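Local coordinates for spermidine N1-acetyltransferase (Vibrio cholerae O1 biovar El Tor, PDB 6DAU), which catalyses the transfer of an acetyl group from acetyl-CoA to polyamines such as spermidine and spermine, as a member of the GNAT acetyltransferase family, at residues 15-20 with 65-70. The protein carries 2 engineered substitutions. Sequence-based numbering, arbitrary orientation.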
ATOM      1  N   LEU C  15      26.628 -11.536  -4.499  1.00 54.40           N
ATOM      2  CA  LEU C  15      26.663 -10.292  -3.704  1.00 54.74           C
ATOM      3  C   LEU C  15      27.711 -10.342  -2.570  1.00 57.08           C
ATOM      4  O   LEU C  15      28.365  -9.332  -2.264  1.00 58.20           O
ATOM      5  CB  LEU C  15      25.276  -9.954  -3.136  1.00 54.40           C
ATOM      6  CG  LEU C  15      24.179  -9.563  -4.176  1.00 57.99           C
ATOM      7  CD1 LEU C  15      22.852  -9.333  -3.441  1.00 53.68           C
ATOM      8  CD2 LEU C  15      24.565  -8.345  -5.016  1.00 50.01           C
ATOM      9  N   ARG C  16      27.882 -11.519  -1.970  1.00 58.63           N
ATOM     10  CA  ARG C  16      28.866 -11.727  -0.913  1.00 59.57           C
ATOM     11  C   ARG C  16      30.264 -11.352  -1.408  1.00 57.84           C
ATOM     12  O   ARG C  16      31.004 -10.598  -0.757  1.00 57.81           O
ATOM     13  CB  ARG C  16      28.843 -13.199  -0.497  1.00 62.74           C
ATOM     14  CG  ARG C  16      29.482 -13.482   0.852  1.00 72.03           C
ATOM     15  CD  ARG C  16      28.414 -13.357   1.928  1.00 76.81           C
ATOM     16  NE  ARG C  16      28.669 -12.184   2.729  1.00 75.31           N
ATOM     17  CZ  ARG C  16      27.850 -11.673   3.639  1.00 76.47           C
ATOM     18  NH1 ARG C  16      26.653 -12.205   3.882  1.00 76.12           N
ATOM     19  NH2 ARG C  16      28.254 -10.600   4.295  1.00 77.69           N
ATOM     20  N   PHE C  17      30.606 -11.893  -2.577  1.00 59.26           N
ATOM     21  CA  PHE C  17      31.853 -11.585  -3.240  1.00 60.64           C
ATOM     22  C   PHE C  17      32.014 -10.076  -3.541  1.00 61.06           C
ATOM     23  O   PHE C  17      33.077  -9.494  -3.229  1.00 60.74           O
ATOM     24  CB  PHE C  17      31.975 -12.429  -4.498  1.00 62.39           C
ATOM     25  CG  PHE C  17      33.215 -12.155  -5.292  1.00 63.89           C
ATOM     26  CD1 PHE C  17      34.494 -12.334  -4.719  1.00 65.14           C
ATOM     27  CD2 PHE C  17      33.122 -11.752  -6.629  1.00 62.93           C
ATOM     28  CE1 PHE C  17      35.643 -12.083  -5.456  1.00 66.34           C
ATOM     29  CE2 PHE C  17      34.259 -11.505  -7.371  1.00 62.48           C
ATOM     30  CZ  PHE C  17      35.518 -11.677  -6.792  1.00 66.33           C
ATOM     31  N   ILE C  18      30.966  -9.457  -4.109  1.00 58.07           N
ATOM     32  CA  ILE C  18      30.941  -8.004  -4.353  1.00 61.91           C
ATOM     33  C   ILE C  18      31.226  -7.255  -3.065  1.00 62.13           C
ATOM     34  O   ILE C  18      32.038  -6.325  -3.042  1.00 63.00           O
ATOM     35  CB  ILE C  18      29.554  -7.512  -4.923  1.00 64.43           C
ATOM     36  CG1 ILE C  18      29.289  -8.038  -6.330  1.00 67.28           C
ATOM     37  CG2 ILE C  18      29.416  -5.989  -4.930  1.00 57.33           C
ATOM     38  CD1 ILE C  18      30.523  -8.261  -7.173  1.00 77.94           C
ATOM     39  N   HIS C  19      30.551  -7.667  -1.990  1.00 59.77           N
ATOM     40  CA  HIS C  19      30.692  -6.979  -0.724  1.00 60.39           C
ATOM     41  C   HIS C  19      32.117  -7.158  -0.191  1.00 64.37           C
ATOM     42  O   HIS C  19      32.727  -6.181   0.244  1.00 63.25           O
ATOM     43  CB  HIS C  19      29.677  -7.480   0.291  1.00 61.07           C
ATOM     44  CG  HIS C  19      29.626  -6.653   1.536  1.00 62.56           C
ATOM     45  ND1 HIS C  19      29.996  -7.151   2.761  1.00 63.12           N
ATOM     46  CD2 HIS C  19      29.275  -5.357   1.743  1.00 64.41           C
ATOM     47  CE1 HIS C  19      29.878  -6.212   3.675  1.00 64.86           C
ATOM     48  NE2 HIS C  19      29.440  -5.114   3.083  1.00 66.78           N
ATOM     49  N   ASN C  20      32.650  -8.386  -0.264  1.00 65.29           N
ATOM     50  CA  ASN C  20      34.020  -8.653   0.195  1.00 68.88           C
ATOM     51  C   ASN C  20      35.050  -7.871  -0.616  1.00 67.35           C
ATOM     52  O   ASN C  20      36.039  -7.440  -0.055  1.00 67.12           O
ATOM     53  CB  ASN C  20      34.370 -10.154   0.150  1.00 66.02           C
ATOM     54  CG  ASN C  20      33.655 -10.955   1.203  1.00 66.33           C
ATOM     55  OD1 ASN C  20      33.350 -10.438   2.279  1.00 67.54           O
ATOM     56  ND2 ASN C  20      33.401 -12.243   0.911  1.00 61.90           N
ATOM     57  N   LYS C  65      36.175 -22.150 -11.419  1.00 88.26           N
ATOM     58  CA  LYS C  65      35.143 -21.292 -10.801  1.00 84.79           C
ATOM     59  C   LYS C  65      35.615 -20.539  -9.552  1.00 80.21           C
ATOM     60  O   LYS C  65      34.797 -20.148  -8.725  1.00 82.72           O
ATOM     61  CB  LYS C  65      33.813 -22.068 -10.524  1.00 83.83           C
ATOM     62  CG  LYS C  65      33.272 -22.892 -11.688  1.00 90.02           C
ATOM     63  CD  LYS C  65      32.820 -22.005 -12.842  1.00 93.48           C
ATOM     64  CE  LYS C  65      32.592 -22.820 -14.100  1.00 94.20           C
ATOM     65  NZ  LYS C  65      32.096 -21.932 -15.188  1.00 95.23           N
ATOM     66  N   ASN C  66      36.919 -20.328  -9.424  1.00 78.79           N
ATOM     67  CA  ASN C  66      37.430 -19.349  -8.459  1.00 76.96           C
ATOM     68  C   ASN C  66      36.973 -17.946  -8.874  1.00 73.87           C
ATOM     69  O   ASN C  66      36.936 -17.609 -10.049  1.00 72.79           O
ATOM     70  CB  ASN C  66      38.949 -19.400  -8.364  1.00 76.62           C
ATOM     71  CG  ASN C  66      39.445 -20.703  -7.773  1.00 79.96           C
ATOM     72  OD1 ASN C  66      39.072 -21.087  -6.660  1.00 79.80           O
ATOM     73  ND2 ASN C  66      40.270 -21.406  -8.530  1.00 80.32           N
ATOM     74  N   LEU C  67      36.623 -17.147  -7.880  1.00 72.10           N
ATOM     75  CA  LEU C  67      36.139 -15.790  -8.089  1.00 67.54           C
ATOM     76  C   LEU C  67      37.348 -14.890  -8.227  1.00 67.62           C
ATOM     77  O   LEU C  67      38.094 -14.691  -7.272  1.00 74.17           O
ATOM     78  CB  LEU C  67      35.204 -15.383  -6.941  1.00 67.12           C
ATOM     79  CG  LEU C  67      33.902 -16.199  -6.845  1.00 67.41           C
ATOM     80  CD1 LEU C  67      33.469 -16.274  -5.371  1.00 71.32           C
ATOM     81  CD2 LEU C  67      32.804 -15.680  -7.783  1.00 62.72           C
ATOM     82  N   ILE C  68      37.547 -14.382  -9.436  1.00 65.13           N
ATOM     83  CA  ILE C  68      38.764 -13.632  -9.808  1.00 65.26           C
ATOM     84  C   ILE C  68      38.586 -12.129  -9.587  1.00 63.22           C
ATOM     85  O   ILE C  68      39.461 -11.467  -8.995  1.00 63.92           O
ATOM     86  CB  ILE C  68      39.200 -13.947 -11.268  1.00 66.30           C
ATOM     87  CG1 ILE C  68      39.451 -15.458 -11.456  1.00 68.55           C
ATOM     88  CG2 ILE C  68      40.411 -13.143 -11.685  1.00 67.39           C
ATOM     89  CD1 ILE C  68      40.603 -16.083 -10.646  1.00 65.80           C
ATOM     90  N   GLY C  69      37.459 -11.589 -10.058  1.00 63.45           N
ATOM     91  CA  GLY C  69      37.156 -10.180  -9.883  1.00 58.36           C
ATOM     92  C   GLY C  69      35.854  -9.743 -10.499  1.00 62.03           C
ATOM     93  O   GLY C  69      34.981 -10.569 -10.785  1.00 63.85           O
ATOM     94  N   LEU C  70      35.726  -8.432 -10.699  1.00 60.68           N
ATOM     95  CA  LEU C  70      34.488  -7.822 -11.169  1.00 60.29           C
ATOM     96  C   LEU C  70      34.755  -6.798 -12.294  1.00 62.75           C
ATOM     97  O   LEU C  70      35.696  -6.001 -12.191  1.00 64.69           O
ATOM     98  CB  LEU C  70      33.810  -7.145  -9.991  1.00 57.10           C
ATOM     99  CG  LEU C  70      32.515  -6.349 -10.221  1.00 55.54           C
ATOM    100  CD1 LEU C  70      31.372  -7.314 -10.510  1.00 55.11           C
ATOM    101  CD2 LEU C  70      32.220  -5.494  -8.996  1.00 55.89           C
TER
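The axes of segments 15-20 and 67-70, on helix 15-24 and strand 67-77, cross at -69° and approach to 9.4 Å, and two consecutive helix residues make the contact. F17 has its CG anti to the backbone N (chi1 178°), which carries the ring out to the strand. There L67 CB sits over one ring face, 3.7 Å from the ring centroid and only 13° off the normal, a CH-pi contact. L67 CD1 lies by F17 CG and CD1, and L67 CD2 by F17 CD2, as the two side chains run antiparallel, each reaching past the other. The far rim of the ring meets backbone: F17 CE2 is 3.6 Å from G69 O, near the ring plane. Here I68 and G69 both face V60 of the neighbouring strand in a classic beta bulge. I18 holds CG1 anti to its carbonyl carbon, with chi2 away from a staggered position, and crosses L70 at about a right angle; its CD1 alone meets L70, 3.6 Å from L70 CD1. L42 of helix 39-49 also packs on I18. With no hydrogen bond between the segments, the helix rests on this inner strand of the GNAT sheet through apolar packing, one CH-pi contact and the G69 carbonyl, probably a weak electrostatic match to the ring's C-H edge.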